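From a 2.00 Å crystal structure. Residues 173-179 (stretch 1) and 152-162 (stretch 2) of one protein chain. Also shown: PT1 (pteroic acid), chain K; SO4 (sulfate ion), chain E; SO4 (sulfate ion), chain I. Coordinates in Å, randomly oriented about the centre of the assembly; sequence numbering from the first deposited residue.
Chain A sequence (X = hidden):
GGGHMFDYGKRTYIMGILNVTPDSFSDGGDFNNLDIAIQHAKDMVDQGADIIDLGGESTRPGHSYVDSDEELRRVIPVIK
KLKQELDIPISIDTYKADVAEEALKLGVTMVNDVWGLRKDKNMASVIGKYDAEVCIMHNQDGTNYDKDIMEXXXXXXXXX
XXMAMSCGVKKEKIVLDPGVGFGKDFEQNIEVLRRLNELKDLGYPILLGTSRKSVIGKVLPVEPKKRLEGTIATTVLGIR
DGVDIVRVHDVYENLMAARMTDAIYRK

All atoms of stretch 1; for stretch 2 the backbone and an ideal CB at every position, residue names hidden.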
# COMPACT_ATOMS: atom_id res chain seq x y z
N LYS A 173 -26.65 -12.01 -1.87
CA LYS A 173 -26.61 -11.26 -0.63
C LYS A 173 -25.35 -11.60 0.16
O LYS A 173 -25.15 -11.04 1.23
CB LYS A 173 -27.78 -11.63 0.29
CG LYS A 173 -29.15 -11.25 -0.24
CD LYS A 173 -29.29 -9.77 -0.45
CE LYS A 173 -30.72 -9.45 -0.80
NZ LYS A 173 -31.02 -8.06 -0.43
N ILE A 174 -24.60 -12.57 -0.33
CA ILE A 174 -23.48 -13.09 0.45
C ILE A 174 -22.15 -12.45 0.02
O ILE A 174 -21.88 -12.22 -1.17
CB ILE A 174 -23.42 -14.62 0.34
CG1 ILE A 174 -24.66 -15.25 0.97
CG2 ILE A 174 -22.13 -15.16 0.96
CD1 ILE A 174 -24.82 -16.71 0.65
N VAL A 175 -21.37 -12.15 1.05
CA VAL A 175 -20.02 -11.67 1.00
C VAL A 175 -19.19 -12.63 1.85
O VAL A 175 -19.63 -12.95 2.95
CB VAL A 175 -19.95 -10.23 1.54
CG1 VAL A 175 -18.52 -9.73 1.63
CG2 VAL A 175 -20.76 -9.25 0.70
N LEU A 176 -17.99 -13.02 1.40
CA LEU A 176 -17.11 -13.89 2.19
C LEU A 176 -15.86 -13.14 2.67
O LEU A 176 -15.34 -12.26 2.00
CB LEU A 176 -16.68 -15.09 1.33
CG LEU A 176 -17.77 -15.82 0.56
CD1 LEU A 176 -17.15 -16.93 -0.29
CD2 LEU A 176 -18.82 -16.41 1.49
N ASP A 177 -15.33 -13.59 3.80
CA ASP A 177 -14.22 -12.97 4.44
C ASP A 177 -13.38 -14.07 5.09
O ASP A 177 -13.93 -14.89 5.82
CB ASP A 177 -14.70 -11.98 5.50
CG ASP A 177 -13.62 -11.29 6.31
OD1 ASP A 177 -12.49 -11.83 6.37
OD2 ASP A 177 -13.92 -10.23 6.91
N PRO A 178 -12.07 -14.07 4.84
CA PRO A 178 -11.23 -15.19 5.27
C PRO A 178 -10.86 -15.14 6.75
O PRO A 178 -10.25 -16.10 7.27
CB PRO A 178 -9.95 -15.03 4.45
CG PRO A 178 -9.86 -13.53 4.31
CD PRO A 178 -11.30 -13.17 3.99
N GLY A 179 -11.15 -14.03 7.41
CA GLY A 179 -11.03 -14.02 8.87
C GLY A 179 -9.59 -13.96 9.32
O GLY A 179 -9.13 -14.75 10.14
N UNK A 152 -9.48 -25.64 3.64
CA UNK A 152 -10.38 -25.64 4.80
C UNK A 152 -11.31 -24.43 4.74
O UNK A 152 -12.50 -24.58 4.99
CB UNK A 152 -9.58 -25.63 6.11
N UNK A 153 -10.75 -23.27 4.42
CA UNK A 153 -11.51 -22.04 4.44
C UNK A 153 -12.61 -22.17 3.38
O UNK A 153 -13.78 -21.86 3.66
CB UNK A 153 -10.62 -20.83 4.19
N UNK A 154 -12.25 -22.68 2.23
CA UNK A 154 -13.25 -22.79 1.17
C UNK A 154 -14.33 -23.82 1.53
O UNK A 154 -15.51 -23.62 1.18
CB UNK A 154 -12.58 -23.17 -0.15
N UNK A 155 -13.95 -24.91 2.17
CA UNK A 155 -14.91 -25.94 2.60
C UNK A 155 -15.92 -25.31 3.59
O UNK A 155 -17.14 -25.54 3.51
CB UNK A 155 -14.18 -27.12 3.24
N UNK A 156 -15.37 -24.53 4.52
CA UNK A 156 -16.15 -23.85 5.53
C UNK A 156 -17.15 -22.90 4.85
O UNK A 156 -18.32 -22.92 5.20
CB UNK A 156 -15.24 -23.09 6.49
N UNK A 157 -16.69 -22.15 3.86
CA UNK A 157 -17.62 -21.26 3.17
C UNK A 157 -18.74 -22.04 2.48
O UNK A 157 -19.86 -21.57 2.43
CB UNK A 157 -16.87 -20.41 2.15
N UNK A 158 -18.42 -23.21 1.94
CA UNK A 158 -19.39 -23.98 1.20
C UNK A 158 -20.51 -24.43 2.13
O UNK A 158 -21.68 -24.34 1.80
CB UNK A 158 -18.72 -25.18 0.53
N UNK A 159 -20.13 -24.90 3.30
CA UNK A 159 -21.12 -25.32 4.28
C UNK A 159 -21.98 -24.13 4.74
O UNK A 159 -23.19 -24.26 4.84
CB UNK A 159 -20.43 -25.97 5.48
N UNK A 160 -21.36 -23.00 5.09
CA UNK A 160 -22.09 -21.81 5.55
C UNK A 160 -22.99 -21.30 4.43
O UNK A 160 -24.10 -20.86 4.69
CB UNK A 160 -21.12 -20.71 6.00
N UNK A 161 -22.54 -21.39 3.19
CA UNK A 161 -23.36 -20.88 2.08
C UNK A 161 -24.59 -21.79 1.93
O UNK A 161 -25.69 -21.32 1.64
CB UNK A 161 -22.56 -20.82 0.78
N UNK A 162 -24.41 -23.09 2.12
CA UNK A 162 -25.54 -24.01 2.02
C UNK A 162 -26.54 -23.78 3.16
O UNK A 162 -27.76 -23.79 2.90
CB UNK A 162 -25.05 -25.46 2.03
C2 PT1 K . -12.76 -9.04 10.24
C3 PT1 K . -13.07 -8.57 11.58
C5 PT1 K . -14.50 -8.33 11.82
N6 PT1 K . -12.17 -8.34 12.56
C7 PT1 K . -15.02 -9.03 9.63
N9 PT1 K . -15.38 -8.59 10.85
C10 PT1 K . -12.58 -7.92 13.77
N11 PT1 K . -15.93 -9.24 8.67
C12 PT1 K . -13.94 -7.73 14.02
C21 PT1 K . -5.42 -9.53 16.36
O22 PT1 K . -4.83 -10.58 16.03
O1 PT1 K . -11.50 -9.29 9.87
N4 PT1 K . -13.73 -9.27 9.33
N8 PT1 K . -14.86 -7.90 13.04
C13 PT1 K . -11.56 -7.70 14.87
N14 PT1 K . -10.89 -8.97 15.12
C15 PT1 K . -9.59 -9.06 15.48
C16 PT1 K . -8.85 -7.96 15.92
C17 PT1 K . -8.96 -10.29 15.34
C18 PT1 K . -7.50 -8.13 16.24
C19 PT1 K . -7.61 -10.46 15.65
C20 PT1 K . -6.88 -9.37 16.09
O23 PT1 K . -4.77 -8.61 16.86
S SO4 E . -9.59 -29.24 8.37
O1 SO4 E . -9.26 -30.66 8.62
O2 SO4 E . -10.40 -28.75 9.51
O3 SO4 E . -8.37 -28.40 8.34
O4 SO4 E . -10.35 -29.17 7.09
S SO4 I . -34.45 -7.68 -1.80
O1 SO4 I . -35.81 -7.54 -1.22
O2 SO4 I . -33.57 -8.28 -0.78
O3 SO4 I . -33.96 -6.34 -2.24
O4 SO4 I . -34.47 -8.63 -2.94

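Stretch 2 is a single run of helix, with phi near -60° and psi near -40°. It runs nearly antiparallel to strand 174-177, at 155°, and the axes approach to 10.2 Å. Along the strand, Ile174 and Leu176 point their CA-to-CB bonds toward the helix and offer only carbon. The CA-to-CB bond of Asp177 points away from the helix. Its carboxylate is occupied elsewhere: OD1 accepts a hydrogen bond from Gly179 N, and OD2 accepts one from N11 of the pteroic acid.

Position 152 has its CB far from stretch 1, but a sulfate lies beyond it. A small polar or a basic residue would suit. The residue is Ser152, and its OG is 3.0 Å from O3 of the chain E sulfate, a hydrogen bond whose proton has another acceptor within reach.

Position 153 points toward stretch 1, with its CA 6.9 Å from the CA of Pro178. Nothing of stretch 1 lies within 5.5 Å of the ideal CB, so there is room for a medium or large apolar chain, such as leucine, isoleucine or methionine. It is Ile153. Its CD1 comes to 4.4 Å from Pro178 O.

Position 154 points away and 155 is out of reach. Stretch 1 sets no demand on either, and polar residues fit. They are Lys154 and Asp155, both hydrogen-bonded elsewhere in the structure.

Position 156 is also out of reach, and many residues would be compatible. Phe156 makes no contact with stretch 1.

Position 157 is the centre of the contact. Its CA lies 7.5 Å from the CA of Leu176, and its CB points toward the strand. The ideal CB is 4.3 Å from Leu176 CD1. Beyond it, the space runs along Leu176 to the backbone of Asp177 and Pro178. Leucine or methionine could use part of this space; a flat aromatic ring could span it. Phe157 does so, with chi1 m. Leu176 lies over one face of the ring: its CB is 4.0 Å from the ring centroid, a CH-pi contact, and its CD1 is 3.8 Å from Phe157 CD1. The ring edge meets the backbone. Phe157 CZ is 3.2 Å from Asp177 O and 4.1 Å from Pro178 CA. The ring has no polar hydrogen to give that oxygen, and no hydrogen bond crosses between the stretches.

Positions 158, 159 and 160 are out of reach, so stretch 1 leaves the choice wide. They are Lys158, which is poorly ordered, Val159, and Ser160, whose OG is hydrogen-bonded elsewhere in the structure.

Position 161 points sideways, with its ideal CB 4.7 Å from Ile174 CD1. The methyl groups of Ile174 and Leu176 call for an apolar chain; isoleucine, leucine, valine or methionine would serve. It is Ile161, and the end of its side chain comes nearer the strand. Its CG2 is 4.2 Å from Ile174 CD1, and its CD1 is 4.2 Å from Leu176 CD2.

Position 162 points away, and a polar or charged residue suits it. It is Glu162, which touches a crystal neighbour.

Stretch 2, residues 152-162: SIKDFFKVSIE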
# COMPACT_ATOMS: atom_id res chain seq x y z
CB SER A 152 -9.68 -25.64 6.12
OG SER A 152 -8.54 -26.45 6.01
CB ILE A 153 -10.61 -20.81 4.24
CG1 ILE A 153 -9.80 -20.53 5.51
CG2 ILE A 153 -11.39 -19.58 3.82
CD1 ILE A 153 -8.58 -19.67 5.25
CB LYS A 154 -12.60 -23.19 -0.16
CG LYS A 154 -11.87 -22.06 -0.88
CD LYS A 154 -11.14 -22.59 -2.09
CE LYS A 154 -10.68 -21.53 -3.06
NZ LYS A 154 -10.14 -22.16 -4.28
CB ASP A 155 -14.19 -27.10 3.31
CG ASP A 155 -13.45 -28.06 2.38
OD1 ASP A 155 -13.70 -28.00 1.16
OD2 ASP A 155 -12.62 -28.86 2.87
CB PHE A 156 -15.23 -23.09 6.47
CG PHE A 156 -15.90 -22.24 7.51
CD1 PHE A 156 -15.92 -22.65 8.84
CD2 PHE A 156 -16.45 -21.01 7.18
CE1 PHE A 156 -16.54 -21.86 9.80
CE2 PHE A 156 -17.08 -20.23 8.14
CZ PHE A 156 -17.12 -20.66 9.45
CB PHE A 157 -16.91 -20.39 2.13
CG PHE A 157 -16.02 -19.32 2.72
CD1 PHE A 157 -14.88 -18.92 2.05
CD2 PHE A 157 -16.35 -18.69 3.90
CE1 PHE A 157 -14.07 -17.92 2.56
CE2 PHE A 157 -15.56 -17.68 4.41
CZ PHE A 157 -14.42 -17.30 3.74
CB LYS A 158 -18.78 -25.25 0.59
CG LYS A 158 -18.75 -25.27 -0.93
CD LYS A 158 -18.05 -24.08 -1.56
CE LYS A 158 -17.74 -24.32 -3.02
NZ LYS A 158 -16.66 -25.32 -3.16
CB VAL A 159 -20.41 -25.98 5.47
CG1 VAL A 159 -21.37 -26.15 6.64
CG2 VAL A 159 -19.75 -27.29 5.07
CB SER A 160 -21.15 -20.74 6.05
OG SER A 160 -20.38 -21.23 7.16
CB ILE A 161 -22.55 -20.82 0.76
CG1 ILE A 161 -21.45 -19.76 0.84
CG2 ILE A 161 -23.46 -20.58 -0.45
CD1 ILE A 161 -20.45 -19.85 -0.30
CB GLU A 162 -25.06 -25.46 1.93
CG GLU A 162 -24.81 -25.87 0.49
CD GLU A 162 -24.02 -27.15 0.26
OE1 GLU A 162 -23.94 -27.98 1.20
OE2 GLU A 162 -23.47 -27.32 -0.85
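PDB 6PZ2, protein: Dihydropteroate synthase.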